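Long-range contacts in metallo-beta-lactamase (Serratia marcescens, PDB 5AXR), which probably hydrolyses beta-lactam antibiotics as a subclass B3 metallo-beta-lactamase, using a site that holds two zinc ions: residues G42-G47 / S73-A78; S27-S32 / I210-H215; P11-G16 / R56-K61; Y15-Y20 / W159-Q164. All coordinates share one frame; numbering follows the deposited sequence.

Interaction 1: G42-G47 / S73-A78; sequences GTTEKG and SHEDHA. With ZN (zinc ion), chain C; ZN (zinc ion), chain B; COM (1-thioethanesulfonic acid), chain J.
E75 points CG anti to its backbone N (chi1 -163°) and then bends at CG (chi2 -91°), which swings its carboxylate back to T44 and E45. The contact packs the loop 42-47 against the zinc-binding HxHxDH motif of the metallo-beta-lactamase fold, whose short helix is 75-78. E75 OE1 accepts from E45 N at 2.9 Å, on its syn side and somewhat out of the carboxylate plane. CB of T44 lies beside the same oxygen. At the other end of the contact G42 N donates to H77 O at 2.9 Å. Between the two bonds the backbones lie close, and T44 CA sends a nearly straight C-H contact to E75 O.

The helix thus turns its backbone to the loop and its metal ligands away from it. D76 OD2 and H77 NE2 bind one zinc ion, completed by H215 and the sulfur S1 of the bound 1-thioethanesulfonic acid. H74 ND1 binds the other zinc with H72, H150 and the same sulfur. D111 accepts from H74 NE2 and probably steadies that ring. In the loop, T44 OG1 caps the start of the next helix by accepting from G47 N at 2.7 Å.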
loop_
_atom_site.group_PDB
_atom_site.type_symbol
_atom_site.label_atom_id
_atom_site.label_comp_id
_atom_site.label_asym_id
_atom_site.label_seq_id
_atom_site.Cartn_x
_atom_site.Cartn_y
_atom_site.Cartn_z
ATOM N N GLY A 42 -3.947 -1.784 -6.100
ATOM C CA GLY A 42 -4.853 -1.620 -7.242
ATOM C C GLY A 42 -6.058 -0.732 -7.004
ATOM O O GLY A 42 -6.828 -0.489 -7.934
ATOM N N THR A 43 -6.154 -0.181 -5.788
ATOM C CA THR A 43 -7.339 0.510 -5.273
ATOM C C THR A 43 -8.598 -0.393 -5.351
ATOM O O THR A 43 -8.509 -1.599 -5.119
ATOM C CB THR A 43 -7.553 1.939 -5.889
ATOM O OG1 THR A 43 -8.218 1.871 -7.156
ATOM C CG2 THR A 43 -6.250 2.674 -6.066
ATOM N N THR A 44 -9.762 0.199 -5.568
ATOM C CA THR A 44 -11.011 -0.529 -5.498
ATOM C C THR A 44 -11.273 -1.178 -6.841
ATOM O O THR A 44 -10.620 -0.878 -7.847
ATOM C CB THR A 44 -12.169 0.426 -5.246
ATOM O OG1 THR A 44 -12.129 1.440 -6.249
ATOM C CG2 THR A 44 -12.064 1.053 -3.903
ATOM N N GLU A 45 -12.328 -1.962 -6.903
ATOM C CA GLU A 45 -12.645 -2.588 -8.159
ATOM C C GLU A 45 -12.938 -1.513 -9.203
ATOM O O GLU A 45 -12.413 -1.568 -10.310
ATOM C CB GLU A 45 -13.834 -3.512 -7.991
ATOM C CG GLU A 45 -14.329 -4.061 -9.306
ATOM C CD GLU A 45 -15.422 -5.084 -9.110
ATOM O OE1 GLU A 45 -15.772 -5.369 -7.943
ATOM O OE2 GLU A 45 -15.873 -5.633 -10.125
ATOM N N LYS A 46 -13.672 -0.471 -8.820
ATOM C CA LYS A 46 -13.939 0.617 -9.761
ATOM C C LYS A 46 -12.774 1.589 -9.936
ATOM O O LYS A 46 -12.646 2.225 -10.976
ATOM C CB LYS A 46 -15.196 1.376 -9.380
ATOM C CG LYS A 46 -16.025 1.737 -10.605
ATOM C CD LYS A 46 -17.264 2.546 -10.249
ATOM C CE LYS A 46 -18.223 1.769 -9.358
ATOM N NZ LYS A 46 -18.112 2.175 -7.930
ATOM N N GLY A 47 -11.920 1.699 -8.928
ATOM C CA GLY A 47 -10.698 2.485 -9.047
ATOM C C GLY A 47 -9.698 1.931 -10.061
ATOM O O GLY A 47 -8.838 2.647 -10.540
ATOM N N SER A 73 -5.048 -7.221 1.696
ATOM C CA SER A 73 -6.099 -7.729 0.846
ATOM C C SER A 73 -7.481 -7.282 1.297
ATOM O O SER A 73 -8.349 -8.120 1.527
ATOM C CB SER A 73 -6.029 -9.265 0.837
ATOM O OG SER A 73 -6.041 -9.793 2.159
ATOM N N HIS A 74 -7.665 -5.987 1.518
ATOM C CA HIS A 74 -9.004 -5.435 1.646
ATOM C C HIS A 74 -9.387 -4.823 0.321
ATOM O O HIS A 74 -8.514 -4.405 -0.443
ATOM C CB HIS A 74 -9.073 -4.364 2.732
ATOM C CG HIS A 74 -9.041 -4.912 4.115
ATOM N ND1 HIS A 74 -8.557 -4.192 5.179
ATOM C CD2 HIS A 74 -9.296 -6.151 4.588
ATOM C CE1 HIS A 74 -8.664 -4.911 6.278
ATOM N NE2 HIS A 74 -9.038 -6.129 5.935
ATOM N N GLU A 75 -10.696 -4.673 0.116
ATOM C CA GLU A 75 -11.261 -4.313 -1.188
ATOM C C GLU A 75 -10.842 -2.938 -1.649
ATOM O O GLU A 75 -10.842 -2.652 -2.847
ATOM C CB GLU A 75 -12.791 -4.329 -1.158
ATOM C CG GLU A 75 -13.393 -4.368 -2.566
ATOM C CD GLU A 75 -13.706 -3.005 -3.209
ATOM O OE1 GLU A 75 -13.662 -2.915 -4.467
ATOM O OE2 GLU A 75 -14.087 -2.052 -2.485
ATOM N N ASP A 76 -10.644 -2.038 -0.696
ATOM C CA ASP A 76 -10.271 -0.693 -1.051
ATOM C C ASP A 76 -8.837 -0.564 -1.592
ATOM O O ASP A 76 -8.549 0.407 -2.285
ATOM C CB ASP A 76 -10.580 0.290 0.073
ATOM C CG ASP A 76 -9.823 0.004 1.342
ATOM O OD1 ASP A 76 -9.567 -1.167 1.671
ATOM O OD2 ASP A 76 -9.540 0.982 2.036
ATOM N N HIS A 77 -7.979 -1.560 -1.346
ATOM C CA HIS A 77 -6.595 -1.549 -1.842
ATOM C C HIS A 77 -6.351 -2.600 -2.913
ATOM O O HIS A 77 -5.475 -2.424 -3.771
ATOM C CB HIS A 77 -5.583 -1.786 -0.715
ATOM C CG HIS A 77 -5.780 -0.889 0.451
ATOM N ND1 HIS A 77 -5.331 0.413 0.468
ATOM C CD2 HIS A 77 -6.529 -1.046 1.568
ATOM C CE1 HIS A 77 -5.811 1.030 1.536
ATOM N NE2 HIS A 77 -6.489 0.145 2.252
ATOM N N ALA A 78 -7.048 -3.725 -2.777
ATOM C CA ALA A 78 -6.831 -4.897 -3.590
ATOM C C ALA A 78 -7.977 -5.127 -4.582
ATOM O O ALA A 78 -7.842 -5.926 -5.505
ATOM C CB ALA A 78 -6.678 -6.114 -2.695
HETATM ZN ZN ZN C . -8.070 0.793 3.388
HETATM ZN ZN ZN B . -7.566 -2.402 5.267
HETATM C C1 COM J . -10.214 -0.766 5.038
HETATM C C2 COM J . -10.964 0.568 4.906
HETATM S S1 COM J . -8.421 -0.566 5.239
HETATM S S2 COM J . -11.083 1.426 6.339
HETATM O O1S COM J . -11.255 0.367 7.577
HETATM O O2S COM J . -12.221 2.289 6.270
HETATM O O3S COM J . -9.885 2.213 6.542
HETATM O O HOH W 1 -15.365 -0.742 -6.392
#

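Interaction 2: S27-S32 / I210-H215; sequences SAVLLS and IAIAAH. With ZN (zinc ion), chain C; COM (1-thioethanesulfonic acid), chain J.
S27 meets A213 and A214 with both its backbone and its side chain. Its N donates to A214 O at 2.9 Å, nearly straight (167°) and in the carbonyl plane. Its OG donates to A213 O at 2.7 Å, tilted a little from that carbonyl plane. The hydroxyl reaches this oxygen because it stands beside the backbone N, anti to the carbonyl carbon (chi1 -67°). Two successive carbonyls, of the last residue of strand 210-213 and the one after it, are therefore held by one residue. The serine hydroxyl is buried, and A213 O satisfies it. The methyl CG2 of I212 lies against the same OG at 3.8 Å, so the polar grip has an apolar flank.

V29 is the next residue to reach across. Its CG2 touches I212 CG2 at 4.1 Å, with I212 CD1 at a similar distance, and the two branched side chains cross obliquely. This is ordinary core packing between the two sheets of the alpha-beta/beta-alpha sandwich.

The bonds to A213 and A214 come just before H215. H215 NE2 binds a zinc ion at 2.1 Å, together with D76, H77 and S1 of the bound 1-thioethanesulfonic acid. The grip of S27 may thus help to place this ligand, in the loop after strand 210-213.

Strand 29-31 runs between strands 18-20 and 37-40 in the seven-stranded sheet. Strand 210-213 is at the edge of the five-stranded sheet, beside strand 166-173. F172 of that neighbour packs on both S27 and V29, while T18 and V170 cover I212.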
loop_
_atom_site.group_PDB
_atom_site.type_symbol
_atom_site.label_atom_id
_atom_site.label_comp_id
_atom_site.label_asym_id
_atom_site.label_seq_id
_atom_site.Cartn_x
_atom_site.Cartn_y
_atom_site.Cartn_z
ATOM N N SER A 27 -4.087 5.097 -2.175
ATOM C CA SER A 27 -2.785 5.161 -2.801
ATOM C C SER A 27 -2.521 3.987 -3.723
ATOM O O SER A 27 -2.778 2.816 -3.390
ATOM C CB SER A 27 -1.686 5.229 -1.745
ATOM O OG SER A 27 -1.756 6.455 -1.048
ATOM N N ALA A 28 -1.957 4.319 -4.877
ATOM C CA ALA A 28 -1.271 3.366 -5.725
ATOM C C ALA A 28 -0.057 4.073 -6.348
ATOM O O ALA A 28 -0.059 5.280 -6.569
ATOM C CB ALA A 28 -2.219 2.862 -6.797
ATOM N N VAL A 29 1.026 3.337 -6.481
ATOM C CA VAL A 29 2.297 3.903 -6.833
ATOM C C VAL A 29 2.916 3.091 -7.943
ATOM O O VAL A 29 2.924 1.871 -7.891
ATOM C CB VAL A 29 3.256 3.936 -5.625
ATOM C CG1 VAL A 29 4.694 4.011 -6.086
ATOM C CG2 VAL A 29 2.915 5.116 -4.749
ATOM N N LEU A 30 3.344 3.786 -8.997
ATOM C CA LEU A 30 4.075 3.149 -10.068
ATOM C C LEU A 30 5.554 3.470 -9.908
ATOM O O LEU A 30 5.931 4.633 -9.822
ATOM C CB LEU A 30 3.576 3.641 -11.414
ATOM C CG LEU A 30 4.213 2.854 -12.537
ATOM C CD1 LEU A 30 3.562 1.489 -12.645
ATOM C CD2 LEU A 30 4.106 3.631 -13.841
ATOM N N LEU A 31 6.350 2.435 -9.694
ATOM C CA LEU A 31 7.809 2.552 -9.681
ATOM C C LEU A 31 8.406 2.191 -11.036
ATOM O O LEU A 31 8.256 1.070 -11.515
ATOM C CB LEU A 31 8.381 1.655 -8.592
ATOM C CG LEU A 31 9.851 1.855 -8.226
ATOM C CD1 LEU A 31 10.094 3.250 -7.672
ATOM C CD2 LEU A 31 10.285 0.768 -7.239
ATOM N N SER A 32 8.956 3.185 -11.734
ATOM C CA SER A 32 9.209 3.012 -13.168
ATOM C C SER A 32 10.688 2.764 -13.452
ATOM O O SER A 32 11.553 3.215 -12.706
ATOM C CB SER A 32 8.745 4.231 -13.972
ATOM O OG SER A 32 9.333 5.423 -13.482
ATOM N N ILE A 210 10.758 9.210 2.538
ATOM C CA ILE A 210 9.444 9.468 1.944
ATOM C C ILE A 210 8.492 8.329 2.297
ATOM O O ILE A 210 8.686 7.174 1.900
ATOM C CB ILE A 210 9.538 9.559 0.408
ATOM C CG1 ILE A 210 10.419 10.751 -0.000
ATOM C CG2 ILE A 210 8.150 9.698 -0.226
ATOM C CD1 ILE A 210 11.013 10.621 -1.382
ATOM N N ALA A 211 7.398 8.668 2.967
ATOM C CA ALA A 211 6.371 7.675 3.271
ATOM C C ALA A 211 5.134 7.953 2.426
ATOM O O ALA A 211 4.691 9.092 2.316
ATOM C CB ALA A 211 6.030 7.722 4.751
ATOM N N ILE A 212 4.640 6.907 1.775
ATOM C CA ILE A 212 3.339 6.899 1.147
ATOM C C ILE A 212 2.446 5.921 1.909
ATOM O O ILE A 212 2.678 4.696 1.906
ATOM C CB ILE A 212 3.456 6.449 -0.325
ATOM C CG1 ILE A 212 4.457 7.356 -1.066
ATOM C CG2 ILE A 212 2.087 6.466 -0.996
ATOM C CD1 ILE A 212 5.518 6.647 -1.872
ATOM N N ALA A 213 1.419 6.461 2.557
ATOM C CA ALA A 213 0.470 5.643 3.335
ATOM C C ALA A 213 -0.654 5.122 2.429
ATOM O O ALA A 213 -1.073 5.818 1.489
ATOM C CB ALA A 213 -0.087 6.459 4.483
ATOM N N ALA A 214 -1.014 3.846 2.611
ATOM C CA ALA A 214 -2.027 3.186 1.783
ATOM C C ALA A 214 -3.289 4.030 1.725
ATOM O O ALA A 214 -3.816 4.280 0.639
ATOM C CB ALA A 214 -2.343 1.790 2.320
ATOM N N HIS A 215 -3.659 4.618 2.866
ATOM C CA HIS A 215 -4.564 5.772 2.872
ATOM C C HIS A 215 -3.750 7.058 2.851
ATOM O O HIS A 215 -3.178 7.435 3.861
ATOM C CB HIS A 215 -5.510 5.728 4.083
ATOM C CG HIS A 215 -6.582 4.694 3.960
ATOM N ND1 HIS A 215 -7.838 4.995 3.472
ATOM C CD2 HIS A 215 -6.534 3.341 4.059
ATOM C CE1 HIS A 215 -8.523 3.878 3.300
ATOM N NE2 HIS A 215 -7.754 2.858 3.645
HETATM ZN ZN ZN C . -8.070 0.793 3.388
HETATM C C1 COM J . -10.214 -0.766 5.038
HETATM C C2 COM J . -10.964 0.568 4.906
HETATM S S1 COM J . -8.421 -0.566 5.239
HETATM S S2 COM J . -11.083 1.426 6.339
HETATM O O1S COM J . -11.255 0.367 7.577
HETATM O O2S COM J . -12.221 2.289 6.270
HETATM O O3S COM J . -9.885 2.213 6.542
#

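Interaction 3: P11-G16 / R56-K61; sequences PFTIYG and RAMGFK. With NA (sodium ion), chain F.
A57 touches P11 across the contact through its methyl, with CB 4.1 Å from P11 CG. It lies in the last turn of helix 47-57, which packs here on the start of edge strand 12-15 in the seven-stranded sheet of the metallo-beta-lactamase fold.

M58 follows and makes most of the contact. Its CG sits 3.7 Å from P11 CB, and SD lies over the same edge of the proline ring. The two side chains run past each other in opposite directions. The thioether is bent at both later torsions (chi2 -59°, chi3 -75°), which curls its end back along the strand to T13. The contact is apolar at the proline and turns to a mixed one at the threonine, where T13 OG1 is also hydrogen-bonded to H19.

G59 then ends the helix in a Schellman motif. Its phi is positive (86°), and G59 N donates to R56 O at 2.8 Å. F60 leaves this interface and packs on H19 and H37.

On the strand, the backbone of T13 has a separate task: T13 O binds a sodium ion, along with Y236 and two waters. The side-chain hydroxyl of T13 instead meets the methionine methyl, with OG1 3.5 Å from M58 CE.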
loop_
_atom_site.group_PDB
_atom_site.type_symbol
_atom_site.label_atom_id
_atom_site.label_comp_id
_atom_site.label_asym_id
_atom_site.label_seq_id
_atom_site.Cartn_x
_atom_site.Cartn_y
_atom_site.Cartn_z
ATOM N N PRO A 11 -2.616 12.026 -11.883
ATOM C CA PRO A 11 -1.426 11.408 -11.324
ATOM C C PRO A 11 -0.224 12.367 -11.294
ATOM O O PRO A 11 -0.278 13.455 -11.870
ATOM C CB PRO A 11 -1.182 10.236 -12.262
ATOM C CG PRO A 11 -1.734 10.677 -13.581
ATOM C CD PRO A 11 -2.930 11.525 -13.233
ATOM N N PHE A 12 0.789 12.029 -10.511
ATOM C CA PHE A 12 1.927 12.924 -10.341
ATOM C C PHE A 12 3.144 12.152 -9.867
ATOM O O PHE A 12 3.021 11.166 -9.128
ATOM C CB PHE A 12 1.617 14.058 -9.340
ATOM C CG PHE A 12 1.079 13.578 -8.007
ATOM C CD1 PHE A 12 -0.271 13.247 -7.869
ATOM C CD2 PHE A 12 1.909 13.472 -6.889
ATOM C CE1 PHE A 12 -0.788 12.799 -6.664
ATOM C CE2 PHE A 12 1.393 12.997 -5.685
ATOM C CZ PHE A 12 0.042 12.727 -5.556
ATOM N N THR A 13 4.314 12.673 -10.207
ATOM C CA THR A 13 5.561 12.170 -9.651
ATOM C C THR A 13 5.735 12.610 -8.199
ATOM O O THR A 13 5.553 13.781 -7.853
ATOM C CB THR A 13 6.761 12.600 -10.498
ATOM O OG1 THR A 13 6.613 12.102 -11.849
ATOM C CG2 THR A 13 8.046 12.087 -9.883
ATOM N N ILE A 14 6.066 11.649 -7.350
ATOM C CA ILE A 14 6.356 11.909 -5.949
ATOM C C ILE A 14 7.851 12.179 -5.819
ATOM O O ILE A 14 8.247 13.148 -5.182
ATOM C CB ILE A 14 5.968 10.701 -5.035
ATOM C CG1 ILE A 14 4.438 10.560 -4.938
ATOM C CG2 ILE A 14 6.565 10.855 -3.635
ATOM C CD1 ILE A 14 3.965 9.218 -4.426
ATOM N N TYR A 15 8.681 11.272 -6.315
ATOM C CA TYR A 15 10.138 11.479 -6.205
ATOM C C TYR A 15 10.878 10.577 -7.169
ATOM O O TYR A 15 10.779 9.380 -7.060
ATOM C CB TYR A 15 10.626 11.230 -4.775
ATOM C CG TYR A 15 11.987 11.826 -4.468
ATOM C CD1 TYR A 15 12.114 13.131 -4.015
ATOM C CD2 TYR A 15 13.141 11.106 -4.678
ATOM C CE1 TYR A 15 13.357 13.690 -3.787
ATOM C CE2 TYR A 15 14.379 11.624 -4.359
ATOM C CZ TYR A 15 14.481 12.932 -3.945
ATOM O OH TYR A 15 15.716 13.468 -3.640
ATOM N N GLY A 16 11.579 11.165 -8.131
ATOM C CA GLY A 16 12.422 10.407 -9.076
ATOM C C GLY A 16 11.562 9.531 -9.981
ATOM O O GLY A 16 10.644 10.030 -10.631
ATOM N N ARG A 56 -1.234 5.432 -17.929
ATOM C CA ARG A 56 -1.151 5.889 -19.317
ATOM C C ARG A 56 -0.971 7.403 -19.385
ATOM O O ARG A 56 -0.114 7.883 -20.105
ATOM C CB ARG A 56 -2.400 5.455 -20.116
ATOM C CG ARG A 56 -2.556 3.932 -20.272
ATOM C CD ARG A 56 -3.703 3.505 -21.203
ATOM N NE ARG A 56 -5.002 4.061 -20.786
ATOM C CZ ARG A 56 -6.088 3.362 -20.417
ATOM N NH1 ARG A 56 -7.194 4.007 -20.021
ATOM N NH2 ARG A 56 -6.087 2.034 -20.435
ATOM N N ALA A 57 -1.675 8.153 -18.542
ATOM C CA ALA A 57 -1.458 9.604 -18.479
ATOM C C ALA A 57 -0.055 10.042 -18.051
ATOM O O ALA A 57 0.364 11.161 -18.362
ATOM C CB ALA A 57 -2.488 10.260 -17.580
ATOM N N MET A 58 0.635 9.222 -17.261
ATOM C CA MET A 58 1.998 9.541 -16.890
ATOM C C MET A 58 2.960 9.212 -18.041
ATOM O O MET A 58 4.151 9.544 -17.967
ATOM C CB MET A 58 2.406 8.796 -15.607
ATOM C CG MET A 58 1.715 9.320 -14.352
ATOM S SD MET A 58 2.065 11.064 -14.061
ATOM C CE MET A 58 3.745 10.979 -13.441
ATOM N N GLY A 59 2.427 8.646 -19.127
ATOM C CA GLY A 59 3.234 8.309 -20.300
ATOM C C GLY A 59 3.894 6.933 -20.215
ATOM O O GLY A 59 4.943 6.706 -20.793
ATOM N N PHE A 60 3.246 5.995 -19.548
ATOM C CA PHE A 60 3.730 4.627 -19.519
ATOM C C PHE A 60 2.747 3.675 -20.176
ATOM O O PHE A 60 1.589 4.022 -20.385
ATOM C CB PHE A 60 3.959 4.215 -18.071
ATOM C CG PHE A 60 5.022 5.023 -17.376
ATOM C CD1 PHE A 60 6.334 4.966 -17.796
ATOM C CD2 PHE A 60 4.697 5.836 -16.297
ATOM C CE1 PHE A 60 7.317 5.696 -17.132
ATOM C CE2 PHE A 60 5.666 6.576 -15.643
ATOM C CZ PHE A 60 6.983 6.472 -16.032
ATOM N N LYS A 61 3.222 2.474 -20.480
ATOM C CA LYS A 61 2.410 1.421 -21.083
ATOM C C LYS A 61 2.064 0.352 -20.056
ATOM O O LYS A 61 2.943 -0.150 -19.349
ATOM C CB LYS A 61 3.186 0.726 -22.205
ATOM C CG LYS A 61 3.300 1.518 -23.489
ATOM C CD LYS A 61 4.013 0.700 -24.554
ATOM C CE LYS A 61 5.492 1.060 -24.633
ATOM N NZ LYS A 61 5.711 2.418 -25.218
HETATM NA NA NA F . 4.676 16.318 -7.622
HETATM O O HOH W 2 2.457 17.518 -8.607
HETATM O O HOH W 3 6.581 16.331 -9.673
#

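Interaction 4: Y15-Y20 / W159-Q164; sequences YGNTHY and WQSCEQ
Y15 lays one face of its ring over the CB of E163. That carbon sits 3.9 Å from the ring centroid, offset toward the rim, in a CH-pi contact. The ring is set anti to the backbone N (chi1 -162°), which turns it to strand 155-163. The ring edge near CE2 meets S161 O, while the phenol OH bonds to K166 O.

The same glutamate continues in extended form past the ring to the turn. Its OE2 accepts from G16 N at 2.9 Å, on the anti side of the carboxylate, and N233 also bonds to this oxygen. G16 belongs to a type II' turn from Y15 to T18, the hairpin link between strands 12-15 and 18-20. G16 CA also lies close to C162 O.

From the turn itself, N17 and T18 join W159 and S161 in a chain of four polar groups. W159 NE1 donates to T18 OG1 at 3.1 Å, almost in the indole plane. T18 OG1 donates to S161 OG at 2.7 Å. S161 OG passes a short bond of 2.6 Å to N17 OD1. Two waters extend the network, joining N17 to Q160 O and to C162 N.

Every hydroxyl in the relay both accepts and donates, so its protons have one direction, from indole to amide. This satisfies the buried hydroxyls of T18 and S161 where the hairpin of one sheet meets a strand of the other.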
loop_
_atom_site.group_PDB
_atom_site.type_symbol
_atom_site.label_atom_id
_atom_site.label_comp_id
_atom_site.label_asym_id
_atom_site.label_seq_id
_atom_site.Cartn_x
_atom_site.Cartn_y
_atom_site.Cartn_z
ATOM N N TYR A 15 8.681 11.272 -6.315
ATOM C CA TYR A 15 10.138 11.479 -6.205
ATOM C C TYR A 15 10.878 10.577 -7.169
ATOM O O TYR A 15 10.779 9.380 -7.060
ATOM C CB TYR A 15 10.626 11.230 -4.775
ATOM C CG TYR A 15 11.987 11.826 -4.468
ATOM C CD1 TYR A 15 12.114 13.131 -4.015
ATOM C CD2 TYR A 15 13.141 11.106 -4.678
ATOM C CE1 TYR A 15 13.357 13.690 -3.787
ATOM C CE2 TYR A 15 14.379 11.624 -4.359
ATOM C CZ TYR A 15 14.481 12.932 -3.945
ATOM O OH TYR A 15 15.716 13.468 -3.640
ATOM N N GLY A 16 11.579 11.165 -8.131
ATOM C CA GLY A 16 12.422 10.407 -9.076
ATOM C C GLY A 16 11.562 9.531 -9.981
ATOM O O GLY A 16 10.644 10.030 -10.631
ATOM N N ASN A 17 11.714 8.212 -9.844
ATOM C CA ASN A 17 10.878 7.258 -10.576
ATOM C C ASN A 17 9.695 6.718 -9.778
ATOM O O ASN A 17 9.097 5.728 -10.180
ATOM C CB ASN A 17 11.745 6.082 -11.077
ATOM C CG ASN A 17 12.356 5.280 -9.938
ATOM O OD1 ASN A 17 12.661 5.820 -8.860
ATOM N ND2 ASN A 17 12.472 3.974 -10.139
ATOM N N THR A 18 9.380 7.342 -8.639
ATOM C CA THR A 18 8.193 6.995 -7.832
ATOM C C THR A 18 7.057 7.931 -8.177
ATOM O O THR A 18 7.175 9.144 -7.979
ATOM C CB THR A 18 8.453 7.142 -6.328
ATOM O OG1 THR A 18 9.493 6.250 -5.944
ATOM C CG2 THR A 18 7.179 6.801 -5.509
ATOM N N HIS A 19 5.999 7.370 -8.765
ATOM C CA HIS A 19 4.844 8.150 -9.198
ATOM C C HIS A 19 3.578 7.702 -8.474
ATOM O O HIS A 19 3.372 6.504 -8.247
ATOM C CB HIS A 19 4.650 8.020 -10.712
ATOM C CG HIS A 19 5.929 8.068 -11.489
ATOM N ND1 HIS A 19 6.551 9.249 -11.828
ATOM C CD2 HIS A 19 6.759 7.077 -11.898
ATOM C CE1 HIS A 19 7.676 8.982 -12.472
ATOM N NE2 HIS A 19 7.813 7.669 -12.548
ATOM N N TYR A 20 2.713 8.667 -8.152
ATOM C CA TYR A 20 1.379 8.381 -7.612
ATOM C C TYR A 20 0.400 8.226 -8.782
ATOM O O TYR A 20 0.226 9.150 -9.584
ATOM C CB TYR A 20 0.894 9.526 -6.693
ATOM C CG TYR A 20 -0.402 9.233 -5.971
ATOM C CD1 TYR A 20 -1.640 9.356 -6.613
ATOM C CD2 TYR A 20 -0.387 8.766 -4.661
ATOM C CE1 TYR A 20 -2.828 9.064 -5.944
ATOM C CE2 TYR A 20 -1.545 8.427 -4.006
ATOM C CZ TYR A 20 -2.760 8.553 -4.639
ATOM O OH TYR A 20 -3.890 8.315 -3.884
ATOM N N TRP A 159 11.931 0.920 -0.988
ATOM C CA TRP A 159 12.932 1.058 -2.032
ATOM C C TRP A 159 13.651 2.401 -1.976
ATOM O O TRP A 159 13.513 3.164 -1.025
ATOM C CB TRP A 159 12.276 0.891 -3.400
ATOM C CG TRP A 159 11.186 1.878 -3.657
ATOM C CD1 TRP A 159 11.319 3.101 -4.251
ATOM C CD2 TRP A 159 9.780 1.712 -3.396
ATOM N NE1 TRP A 159 10.098 3.711 -4.356
ATOM C CE2 TRP A 159 9.136 2.879 -3.843
ATOM C CE3 TRP A 159 9.005 0.683 -2.839
ATOM C CZ2 TRP A 159 7.750 3.049 -3.762
ATOM C CZ3 TRP A 159 7.646 0.868 -2.707
ATOM C CH2 TRP A 159 7.021 2.031 -3.197
ATOM N N GLN A 160 14.499 2.632 -2.973
ATOM C CA GLN A 160 15.206 3.894 -3.112
ATOM C C GLN A 160 14.944 4.484 -4.479
ATOM O O GLN A 160 14.952 3.766 -5.469
ATOM C CB GLN A 160 16.686 3.605 -2.944
ATOM C CG GLN A 160 17.604 4.748 -3.202
ATOM C CD GLN A 160 19.023 4.240 -3.289
ATOM O OE1 GLN A 160 19.550 3.741 -2.303
ATOM N NE2 GLN A 160 19.525 4.123 -4.490
ATOM N N SER A 161 14.607 5.767 -4.499
ATOM C CA SER A 161 14.429 6.544 -5.722
ATOM C C SER A 161 15.365 7.756 -5.694
ATOM O O SER A 161 15.563 8.352 -4.632
ATOM C CB SER A 161 12.971 7.033 -5.819
ATOM O OG SER A 161 12.129 6.006 -6.290
ATOM N N CYS A 162 15.893 8.132 -6.861
ATOM C CA CYS A 162 16.872 9.207 -6.959
ATOM C C CYS A 162 16.359 10.252 -7.929
ATOM O O CYS A 162 15.893 9.937 -9.037
ATOM C CB CYS A 162 18.242 8.694 -7.417
ATOM S SG CYS A 162 18.851 7.298 -6.454
ATOM N N GLU A 163 16.385 11.496 -7.473
ATOM C CA GLU A 163 16.011 12.611 -8.299
ATOM C C GLU A 163 17.179 13.573 -8.393
ATOM O O GLU A 163 17.672 14.039 -7.368
ATOM C CB GLU A 163 14.818 13.307 -7.673
ATOM C CG GLU A 163 14.162 14.263 -8.637
ATOM C CD GLU A 163 12.853 14.788 -8.115
ATOM O OE1 GLU A 163 12.857 15.942 -7.653
ATOM O OE2 GLU A 163 11.860 14.018 -8.096
ATOM N N GLN A 164 17.678 13.799 -9.608
ATOM C CA GLN A 164 18.820 14.680 -9.825
ATOM C C GLN A 164 20.019 14.339 -8.937
ATOM O O GLN A 164 20.646 15.226 -8.350
ATOM C CB GLN A 164 18.388 16.129 -9.602
ATOM C CG GLN A 164 17.369 16.593 -10.633
ATOM C CD GLN A 164 17.888 16.437 -12.051
ATOM O OE1 GLN A 164 17.586 15.455 -12.726
ATOM N NE2 GLN A 164 18.761 17.345 -12.468
HETATM O O HOH W 4 14.025 2.668 -7.903
HETATM O O HOH W 5 15.904 6.306 -8.957
#

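Overall arrangement
Interactions 2, 3 and 4 cluster, with centres 11 to 12 Å apart. They share the seven-stranded sheet: strands 12-15, 18-20 and 29-31 follow one another along the chain and are neighbours in it. Interactions 2 and 4 tie this sheet to the five-stranded one, through strands 210-213 and 155-163. Interaction 3 joins its edge to helix 47-57, which starts beside the loop of interaction 1. The centre of interaction 1 is about 14 Å from that of interaction 2, and the two touch at the zinc that D76, H77 and H215 share. Its segments fall between those of interaction 2 in sequence. The metal site thus draws ligands from both halves of the sandwich, which interactions 2 and 4 hold together.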